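Local coordinates for protein NADPH-ferredoxin reductase FprA (Mycobacterium tuberculosis, PDB 1LQT) that catalyses electron transfer between NADPH and ferredoxin with FAD as cofactor, and may supply electrons to cytochrome P450 systems, at residues V126-V129 / G130-N133; L444-L447 / A448-L451. One frame throughout, in Å; residues are numbered along the deposited sequence. Where two conformers were deposited one is given.

Overall arrangement
Both contacts are local, each joining neighbours along a short piece of chain: contact 1 within a helix, contact 2 where a loop enters one. Contact 1 (126-133) runs along a buried helix whose first half lies beside the cofactors: the side chain of V129 is about 4 Å from the bound FAD, and that of V126 about 7 Å from the modified NADP. Contact 2 (444-451) forms the N-terminal start of the last helix, at the surface, with the side chain of L450 about 11 Å from FAD. The centres of contacts 1 and 2 are 16 Å apart and the nearest atoms of contacts 1 and 2 about 6 Å, so they do not touch. Neighbouring residues connect them: K443 NZ is hydrogen-bonded to N133 O, and A445 packs on A134.

Contact 1: V126-V129 / G130-N133; sequences VDFV and GWYN
The rings of F128 and Y132 meet edge to face, Y132 turning its edge toward one face of F128 with the planes at 87° and Y132 CD2 3.5 Å from F128 CE2. One face of Y132 is laid over the backbone of V129: V129 CA sits above the ring centre, 3.7 Å from the centroid, in a CH-pi contact. N133 OD1 lies in the plane of the Y132 ring, at its edge. A first torsion of 70°, with CG wedged between the backbone N and carbonyl carbon, folds this ring back over the preceding turn. V129 CG2 reaches the phenolic end, 3.5 Å from Y132 OH. W131 meets F128 obliquely, W131 CZ3 lying 3.7 Å from F128 CE1, while F128 O is in plane at the indole edge.

Beneath the rings the main chain keeps its i to i+4 bonds. Y132 N donates to F128 O at 2.9 Å, and N133 N to V129 O at 2.8 Å, although N133 itself has left helical angles. The N133 amide is buried, its ND2 hydrogen-bonded to V53 O.

H181 stacks on W131 and also binds its carbonyl oxygen, whereas F128 and Y132 press on helix 157-167. V129, next to the cluster, also touches FAD. The arrangement is an aromatic cluster at the C-terminal end of helix 125-132, which follows an edge strand of the parallel, Rossmann-type NADP-binding sheet and here contributes V129 to the FAD pocket.

Contact 2: L444-L447 / A448-L451; sequences LASL and AELL
A serine N-cap begins helix 447-454, the last helix of the chain, with S446 and E449 gripping one another across its first turn. S446 OG accepts from the backbone, E449 N lying 3.1 Å away with an N-H...O angle of 160°. The same hydroxyl donates to the carboxylate: S446 OG stands 2.6 Å from E449 OE2 and meets the anti lone pair of that oxygen, away from OE1. Set between its own backbone N and carbonyl carbon (chi1 67°), OG is brought in front of the helix end. The E449 chain runs extended beyond CG and passes alongside the hydroxyl on its way to this bond, which probably limits its rotation. Two bonds thus hold the serine oxygen, one as acceptor and one as donor, and a carboxylate so near the amino end of a helix would probably be stabilised by the helix dipole.

The first helical backbone bonds follow, L450 N to S446 O at 3.0 Å and L451 N to L447 O at 2.9 Å. Leucines pack around them. L450 crosses L444 with its CD2 3.6 Å from L444 CB, and on another side of the turn L447 CD1 comes 3.6 Å from L451 CG.

L444 rests on F429 and L450 on I426 and E430, so this pair faces helix 420-434, where E430 also receives a bond from L444 N. L447 instead extends to P43 and N81, in loops following strands 34-40 and 76-80 of the sheet beside FAD.

Contact 1: V126-V129 / G130-N133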
loop_
_atom_site.group_PDB
_atom_site.type_symbol
_atom_site.label_atom_id
_atom_site.label_comp_id
_atom_site.label_asym_id
_atom_site.label_seq_id
_atom_site.Cartn_x
_atom_site.Cartn_y
_atom_site.Cartn_z
ATOM N N VAL A 126 6.345 1.038 5.077
ATOM C CA VAL A 126 5.194 0.187 5.384
ATOM C C VAL A 126 4.760 0.387 6.852
ATOM O O VAL A 126 3.585 0.545 7.160
ATOM C CB VAL A 126 5.523 -1.293 5.140
ATOM C CG1 VAL A 126 4.338 -2.162 5.506
ATOM C CG2 VAL A 126 5.897 -1.505 3.676
ATOM N N ASP A 127 5.722 0.315 7.758
ATOM C CA ASP A 127 5.425 0.401 9.168
ATOM C C ASP A 127 5.067 1.833 9.588
ATOM O O ASP A 127 4.222 2.003 10.449
ATOM C CB ASP A 127 6.569 -0.118 10.024
ATOM C CG ASP A 127 6.898 -1.551 9.755
ATOM O OD1 ASP A 127 7.298 -1.897 8.601
ATOM O OD2 ASP A 127 6.823 -2.402 10.664
ATOM N N PHE A 128 5.707 2.852 9.027
ATOM C CA PHE A 128 5.388 4.220 9.368
ATOM C C PHE A 128 3.997 4.617 8.900
ATOM O O PHE A 128 3.223 5.195 9.657
ATOM C CB PHE A 128 6.461 5.159 8.801
ATOM C CG PHE A 128 6.271 6.584 9.229
ATOM C CD1 PHE A 128 6.385 6.946 10.541
ATOM C CD2 PHE A 128 6.011 7.568 8.299
ATOM C CE1 PHE A 128 6.200 8.266 10.937
ATOM C CE2 PHE A 128 5.835 8.871 8.713
ATOM C CZ PHE A 128 5.916 9.191 10.011
ATOM N N VAL A 129 3.694 4.308 7.651
ATOM C CA VAL A 129 2.395 4.535 7.065
ATOM C C VAL A 129 1.317 3.775 7.822
ATOM O O VAL A 129 0.251 4.307 8.149
ATOM C CB VAL A 129 2.381 4.141 5.581
ATOM C CG1 VAL A 129 0.968 4.229 5.009
ATOM C CG2 VAL A 129 3.352 4.999 4.759
ATOM N N GLY A 130 1.556 2.489 8.062
ATOM C CA GLY A 130 0.584 1.728 8.813
ATOM C C GLY A 130 0.294 2.376 10.158
ATOM O O GLY A 130 -0.841 2.440 10.608
ATOM N N TRP A 131 1.352 2.837 10.814
ATOM C CA TRP A 131 1.194 3.495 12.097
ATOM C C TRP A 131 0.394 4.798 11.981
ATOM O O TRP A 131 -0.563 4.999 12.727
ATOM C CB TRP A 131 2.577 3.719 12.713
ATOM C CG TRP A 131 2.571 4.483 13.983
ATOM C CD1 TRP A 131 2.230 4.050 15.224
ATOM C CD2 TRP A 131 2.966 5.834 14.136
ATOM N NE1 TRP A 131 2.395 5.051 16.149
ATOM C CE2 TRP A 131 2.851 6.161 15.497
ATOM C CE3 TRP A 131 3.442 6.795 13.262
ATOM C CZ2 TRP A 131 3.179 7.433 15.989
ATOM C CZ3 TRP A 131 3.769 8.039 13.743
ATOM C CH2 TRP A 131 3.627 8.342 15.075
ATOM N N TYR A 132 0.748 5.656 11.032
ATOM C CA TYR A 132 0.028 6.915 10.955
ATOM C C TYR A 132 -1.389 6.772 10.416
ATOM O O TYR A 132 -2.210 7.653 10.630
ATOM C CB TYR A 132 0.811 8.042 10.292
ATOM C CG TYR A 132 1.111 8.011 8.809
ATOM C CD1 TYR A 132 0.137 7.930 7.857
ATOM C CD2 TYR A 132 2.420 8.148 8.375
ATOM C CE1 TYR A 132 0.458 8.001 6.486
ATOM C CE2 TYR A 132 2.737 8.235 7.035
ATOM C CZ TYR A 132 1.759 8.169 6.081
ATOM O OH TYR A 132 2.125 8.279 4.754
ATOM N N ASN A 133 -1.663 5.662 9.742
ATOM C CA ASN A 133 -3.002 5.395 9.253
ATOM C C ASN A 133 -3.811 4.435 10.134
ATOM O O ASN A 133 -4.872 3.979 9.729
ATOM C CB ASN A 133 -3.003 4.932 7.798
ATOM C CG ASN A 133 -3.012 6.061 6.810
ATOM O OD1 ASN A 133 -3.508 7.166 7.105
ATOM N ND2 ASN A 133 -2.533 5.783 5.610
#

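Contact 2: L444-L447 / A448-L451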
loop_
_atom_site.group_PDB
_atom_site.type_symbol
_atom_site.label_atom_id
_atom_site.label_comp_id
_atom_site.label_asym_id
_atom_site.label_seq_id
_atom_site.Cartn_x
_atom_site.Cartn_y
_atom_site.Cartn_z
ATOM N N LEU A 444 -10.393 3.543 14.893
ATOM C CA LEU A 444 -10.090 2.617 15.969
ATOM C C LEU A 444 -8.794 1.899 15.535
ATOM O O LEU A 444 -8.748 1.238 14.496
ATOM C CB LEU A 444 -11.257 1.653 16.129
ATOM C CG LEU A 444 -12.550 2.320 16.602
ATOM C CD1 LEU A 444 -13.721 1.428 16.326
ATOM C CD2 LEU A 444 -12.470 2.640 18.086
ATOM N N ALA A 445 -7.744 2.053 16.335
ATOM C CA ALA A 445 -6.384 1.764 15.896
ATOM C C ALA A 445 -5.818 0.427 16.348
ATOM O O ALA A 445 -4.690 0.098 16.017
ATOM C CB ALA A 445 -5.450 2.886 16.334
ATOM N N SER A 446 -6.598 -0.331 17.099
ATOM C CA SER A 446 -6.186 -1.653 17.553
ATOM C C SER A 446 -7.287 -2.658 17.268
ATOM O O SER A 446 -8.457 -2.301 17.193
ATOM C CB SER A 446 -5.901 -1.667 19.064
ATOM O OG SER A 446 -7.075 -1.463 19.823
ATOM N N LEU A 447 -6.904 -3.929 17.169
ATOM C CA LEU A 447 -7.872 -4.978 17.003
ATOM C C LEU A 447 -8.849 -4.976 18.173
ATOM O O LEU A 447 -10.039 -5.109 17.982
ATOM C CB LEU A 447 -7.182 -6.332 16.890
ATOM C CG LEU A 447 -8.123 -7.515 16.668
ATOM C CD1 LEU A 447 -8.980 -7.354 15.438
ATOM C CD2 LEU A 447 -7.313 -8.792 16.605
ATOM N N ALA A 448 -8.355 -4.802 19.388
ATOM C CA ALA A 448 -9.249 -4.859 20.547
ATOM C C ALA A 448 -10.336 -3.789 20.468
ATOM O O ALA A 448 -11.489 -4.038 20.752
ATOM C CB ALA A 448 -8.477 -4.737 21.831
ATOM N N GLU A 449 -9.957 -2.580 20.083
ATOM C CA GLU A 449 -10.961 -1.507 20.013
ATOM C C GLU A 449 -11.895 -1.693 18.833
ATOM O O GLU A 449 -13.068 -1.398 18.932
ATOM C CB GLU A 449 -10.321 -0.147 19.960
ATOM C CG GLU A 449 -9.472 0.280 21.156
ATOM C CD GLU A 449 -8.500 1.397 20.696
ATOM O OE1 GLU A 449 -8.717 2.593 20.986
ATOM O OE2 GLU A 449 -7.523 1.125 19.961
ATOM N N LEU A 450 -11.365 -2.168 17.705
ATOM C CA LEU A 450 -12.216 -2.494 16.580
ATOM C C LEU A 450 -13.252 -3.532 16.937
ATOM O O LEU A 450 -14.423 -3.406 16.571
ATOM C CB LEU A 450 -11.376 -2.966 15.380
ATOM C CG LEU A 450 -10.617 -1.847 14.673
ATOM C CD1 LEU A 450 -9.427 -2.394 13.906
ATOM C CD2 LEU A 450 -11.570 -1.056 13.753
ATOM N N LEU A 451 -12.820 -4.575 17.616
ATOM C CA LEU A 451 -13.737 -5.641 17.972
ATOM C C LEU A 451 -14.700 -5.265 19.083
ATOM O O LEU A 451 -15.829 -5.759 19.124
ATOM C CB LEU A 451 -12.964 -6.905 18.331
ATOM C CG LEU A 451 -12.159 -7.519 17.194
ATOM C CD1 LEU A 451 -11.529 -8.819 17.700
ATOM C CD2 LEU A 451 -12.957 -7.802 15.945
#